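PDB 3QR0: phospholipase C-beta (PLC-beta) from Sepia officinalis, which belongs to the phosphoinositide-specific phospholipase C family, joining PH, EF-hand, TIM-barrel and C2 domains in one chain that carries a bound calcium ion. Local coordinates for residues D184-A189 with D664-S669; R228-G233 with S658-S663. One frame throughout, in Å; residues are numbered along the deposited sequence.

Interaction 1. Residues D184-A189 with D664-S669; sequences DKDDRA and DKQISS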
loop_
_atom_site.group_PDB
_atom_site.type_symbol
_atom_site.label_atom_id
_atom_site.label_comp_id
_atom_site.label_asym_id
_atom_site.label_seq_id
_atom_site.Cartn_x
_atom_site.Cartn_y
_atom_site.Cartn_z
ATOM N N ASP A 184 2.259 3.913 -29.766
ATOM C CA ASP A 184 1.413 4.640 -30.713
ATOM C C ASP A 184 2.251 5.393 -31.751
ATOM O O ASP A 184 3.261 6.011 -31.413
ATOM C CB ASP A 184 0.511 5.617 -29.957
ATOM C CG ASP A 184 -0.483 6.313 -30.861
ATOM O OD1 ASP A 184 -1.620 5.813 -30.986
ATOM O OD2 ASP A 184 -0.126 7.354 -31.452
ATOM N N LYS A 185 1.808 5.346 -33.007
ATOM C CA LYS A 185 2.546 5.947 -34.125
ATOM C C LYS A 185 2.644 7.474 -34.041
ATOM O O LYS A 185 3.703 8.043 -34.322
ATOM C CB LYS A 185 1.930 5.527 -35.471
ATOM C CG LYS A 185 0.508 6.031 -35.720
ATOM C CD LYS A 185 -0.111 5.385 -36.951
ATOM C CE LYS A 185 -1.559 5.824 -37.130
ATOM N NZ LYS A 185 -2.163 5.281 -38.376
ATOM N N ASP A 186 1.550 8.130 -33.654
ATOM C CA ASP A 186 1.533 9.589 -33.532
ATOM C C ASP A 186 2.435 10.059 -32.393
ATOM O O ASP A 186 3.143 11.057 -32.526
ATOM C CB ASP A 186 0.107 10.110 -33.312
ATOM C CG ASP A 186 -0.797 9.896 -34.520
ATOM O OD1 ASP A 186 -0.280 9.729 -35.647
ATOM O OD2 ASP A 186 -2.035 9.906 -34.341
ATOM N N ASP A 187 2.408 9.332 -31.280
ATOM C CA ASP A 187 3.236 9.663 -30.120
ATOM C C ASP A 187 4.720 9.414 -30.392
ATOM O O ASP A 187 5.579 10.155 -29.910
ATOM C CB ASP A 187 2.776 8.871 -28.894
ATOM C CG ASP A 187 1.370 9.245 -28.450
ATOM O OD1 ASP A 187 0.703 10.039 -29.155
ATOM O OD2 ASP A 187 0.926 8.739 -27.397
ATOM N N ARG A 188 5.014 8.371 -31.166
ATOM C CA ARG A 188 6.382 8.092 -31.599
ATOM C C ARG A 188 6.917 9.212 -32.489
ATOM O O ARG A 188 8.107 9.532 -32.440
ATOM C CB ARG A 188 6.455 6.744 -32.326
ATOM C CG ARG A 188 6.437 5.558 -31.384
ATOM C CD ARG A 188 6.180 4.255 -32.111
ATOM N NE ARG A 188 6.594 3.119 -31.290
ATOM C CZ ARG A 188 7.810 2.568 -31.293
ATOM N NH1 ARG A 188 8.775 3.021 -32.093
ATOM N NH2 ARG A 188 8.062 1.542 -30.490
ATOM N N ALA A 189 6.033 9.808 -33.287
ATOM C CA ALA A 189 6.381 10.971 -34.105
ATOM C C ALA A 189 6.686 12.187 -33.228
ATOM O O ALA A 189 7.613 12.947 -33.519
ATOM C CB ALA A 189 5.254 11.292 -35.087
ATOM N N ASP A 664 0.764 3.931 -22.911
ATOM C CA ASP A 664 1.634 3.808 -24.086
ATOM C C ASP A 664 0.852 3.868 -25.409
ATOM O O ASP A 664 1.447 3.806 -26.489
ATOM C CB ASP A 664 2.489 2.528 -24.011
ATOM C CG ASP A 664 1.686 1.290 -23.624
ATOM O OD1 ASP A 664 0.481 1.219 -23.942
ATOM O OD2 ASP A 664 2.271 0.382 -22.992
ATOM N N LYS A 665 -0.474 3.989 -25.319
ATOM C CA LYS A 665 -1.333 4.177 -26.493
ATOM C C LYS A 665 -2.239 5.391 -26.297
ATOM O O LYS A 665 -2.346 5.922 -25.191
ATOM C CB LYS A 665 -2.163 2.916 -26.778
ATOM C CG LYS A 665 -2.907 2.344 -25.571
ATOM C CD LYS A 665 -3.754 1.131 -25.950
ATOM C CE LYS A 665 -4.559 0.610 -24.758
ATOM N NZ LYS A 665 -5.725 -0.226 -25.186
ATOM N N GLN A 666 -2.875 5.837 -27.378
ATOM C CA GLN A 666 -3.773 6.993 -27.325
ATOM C C GLN A 666 -5.118 6.595 -26.732
ATOM O O GLN A 666 -6.005 6.137 -27.454
ATOM C CB GLN A 666 -3.980 7.610 -28.716
ATOM C CG GLN A 666 -2.887 8.581 -29.131
ATOM C CD GLN A 666 -3.215 9.338 -30.405
ATOM O OE1 GLN A 666 -4.077 8.929 -31.186
ATOM N NE2 GLN A 666 -2.529 10.454 -30.618
ATOM N N ILE A 667 -5.264 6.784 -25.423
ATOM C CA ILE A 667 -6.515 6.489 -24.721
ATOM C C ILE A 667 -7.331 7.757 -24.480
ATOM O O ILE A 667 -6.815 8.873 -24.580
ATOM C CB ILE A 667 -6.264 5.795 -23.355
ATOM C CG1 ILE A 667 -5.434 6.686 -22.421
ATOM C CG2 ILE A 667 -5.566 4.459 -23.560
ATOM C CD1 ILE A 667 -5.595 6.350 -20.958
ATOM N N SER A 668 -8.611 7.569 -24.179
ATOM C CA SER A 668 -9.469 8.637 -23.684
ATOM C C SER A 668 -9.617 8.417 -22.181
ATOM O O SER A 668 -9.821 7.284 -21.746
ATOM C CB SER A 668 -10.832 8.595 -24.370
ATOM O OG SER A 668 -10.689 8.728 -25.775
ATOM N N SER A 669 -9.493 9.477 -21.389
ATOM C CA SER A 669 -9.473 9.336 -19.931
ATOM C C SER A 669 -10.303 10.377 -19.200
ATOM O O SER A 669 -10.631 11.430 -19.743
ATOM C CB SER A 669 -8.038 9.414 -19.414
ATOM O OG SER A 669 -7.518 10.725 -19.540
#

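Interaction 2. Residues R228-G233 with S658-S663; sequences RSEIEG and SAQFLS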
loop_
_atom_site.group_PDB
_atom_site.type_symbol
_atom_site.label_atom_id
_atom_site.label_comp_id
_atom_site.label_asym_id
_atom_site.label_seq_id
_atom_site.Cartn_x
_atom_site.Cartn_y
_atom_site.Cartn_z
ATOM N N ARG A 228 2.929 21.134 -21.375
ATOM C CA ARG A 228 2.404 21.441 -20.053
ATOM C C ARG A 228 1.846 22.874 -20.080
ATOM O O ARG A 228 2.375 23.780 -19.431
ATOM C CB ARG A 228 3.505 21.272 -19.004
ATOM C CG ARG A 228 4.131 19.863 -18.968
ATOM C CD ARG A 228 3.125 18.787 -18.556
ATOM N NE ARG A 228 2.469 19.138 -17.299
ATOM C CZ ARG A 228 2.934 18.858 -16.084
ATOM N NH1 ARG A 228 4.067 18.177 -15.916
ATOM N NH2 ARG A 228 2.246 19.260 -15.022
ATOM N N SER A 229 0.760 23.042 -20.835
ATOM C CA SER A 229 0.132 24.342 -21.101
ATOM C C SER A 229 -0.205 25.132 -19.851
ATOM O O SER A 229 -0.160 26.362 -19.864
ATOM C CB SER A 229 -1.168 24.142 -21.889
ATOM O OG SER A 229 -0.913 23.558 -23.149
ATOM N N GLU A 230 -0.572 24.412 -18.793
ATOM C CA GLU A 230 -0.975 25.012 -17.527
ATOM C C GLU A 230 0.111 25.858 -16.856
ATOM O O GLU A 230 -0.199 26.746 -16.064
ATOM C CB GLU A 230 -1.438 23.923 -16.546
ATOM C CG GLU A 230 -0.345 22.922 -16.083
ATOM C CD GLU A 230 -0.232 21.682 -16.962
ATOM O OE1 GLU A 230 -0.550 21.766 -18.166
ATOM O OE2 GLU A 230 0.182 20.617 -16.445
ATOM N N ILE A 231 1.376 25.571 -17.158
ATOM C CA ILE A 231 2.487 26.180 -16.434
ATOM C C ILE A 231 2.588 27.682 -16.709
ATOM O O ILE A 231 2.981 28.438 -15.829
ATOM C CB ILE A 231 3.836 25.473 -16.742
ATOM C CG1 ILE A 231 3.785 24.000 -16.315
ATOM C CG2 ILE A 231 4.986 26.154 -16.026
ATOM C CD1 ILE A 231 3.564 23.781 -14.818
ATOM N N GLU A 232 2.206 28.106 -17.915
ATOM C CA GLU A 232 2.236 29.521 -18.289
ATOM C C GLU A 232 1.350 30.369 -17.373
ATOM O O GLU A 232 1.808 31.355 -16.791
ATOM C CB GLU A 232 1.806 29.700 -19.754
ATOM C CG GLU A 232 1.927 31.127 -20.294
ATOM C CD GLU A 232 3.362 31.630 -20.332
ATOM O OE1 GLU A 232 4.237 30.916 -20.879
ATOM O OE2 GLU A 232 3.616 32.744 -19.821
ATOM N N GLY A 233 0.084 29.984 -17.256
ATOM C CA GLY A 233 -0.848 30.664 -16.361
ATOM C C GLY A 233 -0.410 30.607 -14.906
ATOM O O GLY A 233 -0.543 31.586 -14.175
ATOM N N SER A 658 -4.203 18.387 -15.044
ATOM C CA SER A 658 -3.704 17.587 -16.151
ATOM C C SER A 658 -3.180 16.238 -15.673
ATOM O O SER A 658 -3.164 15.957 -14.478
ATOM C CB SER A 658 -2.594 18.345 -16.881
ATOM O OG SER A 658 -1.454 18.497 -16.054
ATOM N N ALA A 659 -2.771 15.406 -16.622
ATOM C CA ALA A 659 -2.109 14.141 -16.317
ATOM C C ALA A 659 -0.996 13.888 -17.316
ATOM O O ALA A 659 -1.017 14.424 -18.420
ATOM C CB ALA A 659 -3.106 12.990 -16.324
ATOM N N GLN A 660 -0.017 13.086 -16.907
ATOM C CA GLN A 660 1.121 12.749 -17.749
ATOM C C GLN A 660 1.312 11.241 -17.824
ATOM O O GLN A 660 1.193 10.544 -16.818
ATOM C CB GLN A 660 2.404 13.383 -17.211
ATOM C CG GLN A 660 2.368 14.912 -17.131
ATOM C CD GLN A 660 1.640 15.422 -15.908
ATOM O OE1 GLN A 660 1.890 14.967 -14.786
ATOM N NE2 GLN A 660 0.726 16.371 -16.112
ATOM N N PHE A 661 1.610 10.757 -19.028
ATOM C CA PHE A 661 2.040 9.380 -19.252
ATOM C C PHE A 661 1.076 8.355 -18.684
ATOM O O PHE A 661 1.486 7.416 -18.011
ATOM C CB PHE A 661 3.438 9.159 -18.673
ATOM C CG PHE A 661 4.467 10.094 -19.218
ATOM C CD1 PHE A 661 4.852 10.016 -20.545
ATOM C CD2 PHE A 661 5.055 11.049 -18.405
ATOM C CE1 PHE A 661 5.809 10.879 -21.057
ATOM C CE2 PHE A 661 6.014 11.906 -18.906
ATOM C CZ PHE A 661 6.389 11.825 -20.235
ATOM N N LEU A 662 -0.209 8.544 -18.955
ATOM C CA LEU A 662 -1.219 7.594 -18.498
ATOM C C LEU A 662 -1.106 6.253 -19.214
ATOM O O LEU A 662 -1.450 5.223 -18.643
ATOM C CB LEU A 662 -2.626 8.156 -18.690
ATOM C CG LEU A 662 -2.997 9.340 -17.803
ATOM C CD1 LEU A 662 -4.450 9.710 -18.057
ATOM C CD2 LEU A 662 -2.761 9.033 -16.319
ATOM N N SER A 663 -0.628 6.264 -20.458
ATOM C CA SER A 663 -0.608 5.052 -21.269
ATOM C C SER A 663 0.382 5.113 -22.429
ATOM O O SER A 663 0.764 6.193 -22.890
ATOM C CB SER A 663 -2.013 4.786 -21.816
ATOM O OG SER A 663 -2.014 3.664 -22.676
#

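Interaction 1. Residues D184-A189 with D664-S669
The N-terminus of helix 185-198, in the EF-hand region, meets the C2 loop between strands 650-660 and 669-676, and the residue that caps the helix also carries the domain contact. Asp184 is the N-cap. Its CG stands anti to the backbone N (chi1 -175°), which places the carboxylate, and chi2 turns OD2 to the amides of the first turn. Asp184 OD2 accepts from Asp187 N at 3.2 Å through its anti lone pair, and more weakly from Asp186 N. Held in this way, the carboxylate lies against the extended side chain of Gln666, which crosses it obliquely with its amide plane 27° from the carboxylate plane. Asp184 OD1 rests 3.6 Å from Gln666 CG, a van der Waals approach. The tip of the glutamine reaches the acids of the first helical turn, where Gln666 NE2 comes within 3.6 Å of Asp187 OD1 and 3.8 Å of Asp186 CB. The backbones add one weak, bent bond of 3.4 Å from Asp184 N to Asp664 O. Ser182 OG bonds to both of those backbone atoms and so bridges the same junction. Three carboxylates gather at this helix end, whose dipole would be expected to favour their charged form. Toward them the C2 loop presents a neutral amide, so Gln666 meets the acids by van der Waals packing, with at most a weak electrostatic contribution.

Interaction 2. Residues R228-G233 with S658-S663
Glu230 OE2 is the atom on which this contact turns, for three donors converge on it. Ser658 OG gives its proton to Glu230 OE2 across the domain boundary at 2.7 Å. Arg228 reaches Glu230 OE2 side-on with NE and NH2, each at 2.9 Å, in a salt bridge. The oxygen lies in the guanidinium plane, yet the two arginine nitrogens approach it from one side of the carboxylate plane and Ser658 OG from the other, all out of that plane. Glu230 gets there from the crowded rotamer (chi1 65°) and a bend at chi2. Over one face of the guanidinium lies the amide of Gln660, its NE2 3.3 Å from Arg228 CZ and the two planes 16° apart. This is a stack between flat groups; NE2 and the arginine nitrogens are both donors and do not bond. Other partners hold the two groups in place: Tyr222 and His747 accept from Arg228, Phe764 makes a cation-pi contact with it, and Gln660 OE1 bonds to Gln151. The charged pair is thus buried between EF-hand helices and the C2 sheet, with Leu303 of helix 299-307 against Arg228 and strand 761-771 running antiparallel beside strand 650-660.

Overall arrangement
Both contacts join the EF-hand region to the C2 domain, and their C2 segments follow directly on one another: 658-663 covers the end of strand 650-660 and the start of the loop that 664-669 continues. Their centres are 15 Å apart, and they touch where Leu662 packs on Ile667 and Ser669. Together they illustrate how one interface changes chemistry with depth. Interaction 2 is buried and balances its charge internally, with arginine and serine hydroxyl both donating to one oxygen of the acid. Interaction 1 lies at the surface, buries more area between its segments, and relies on packing and a weak backbone bond beside a capped helix end.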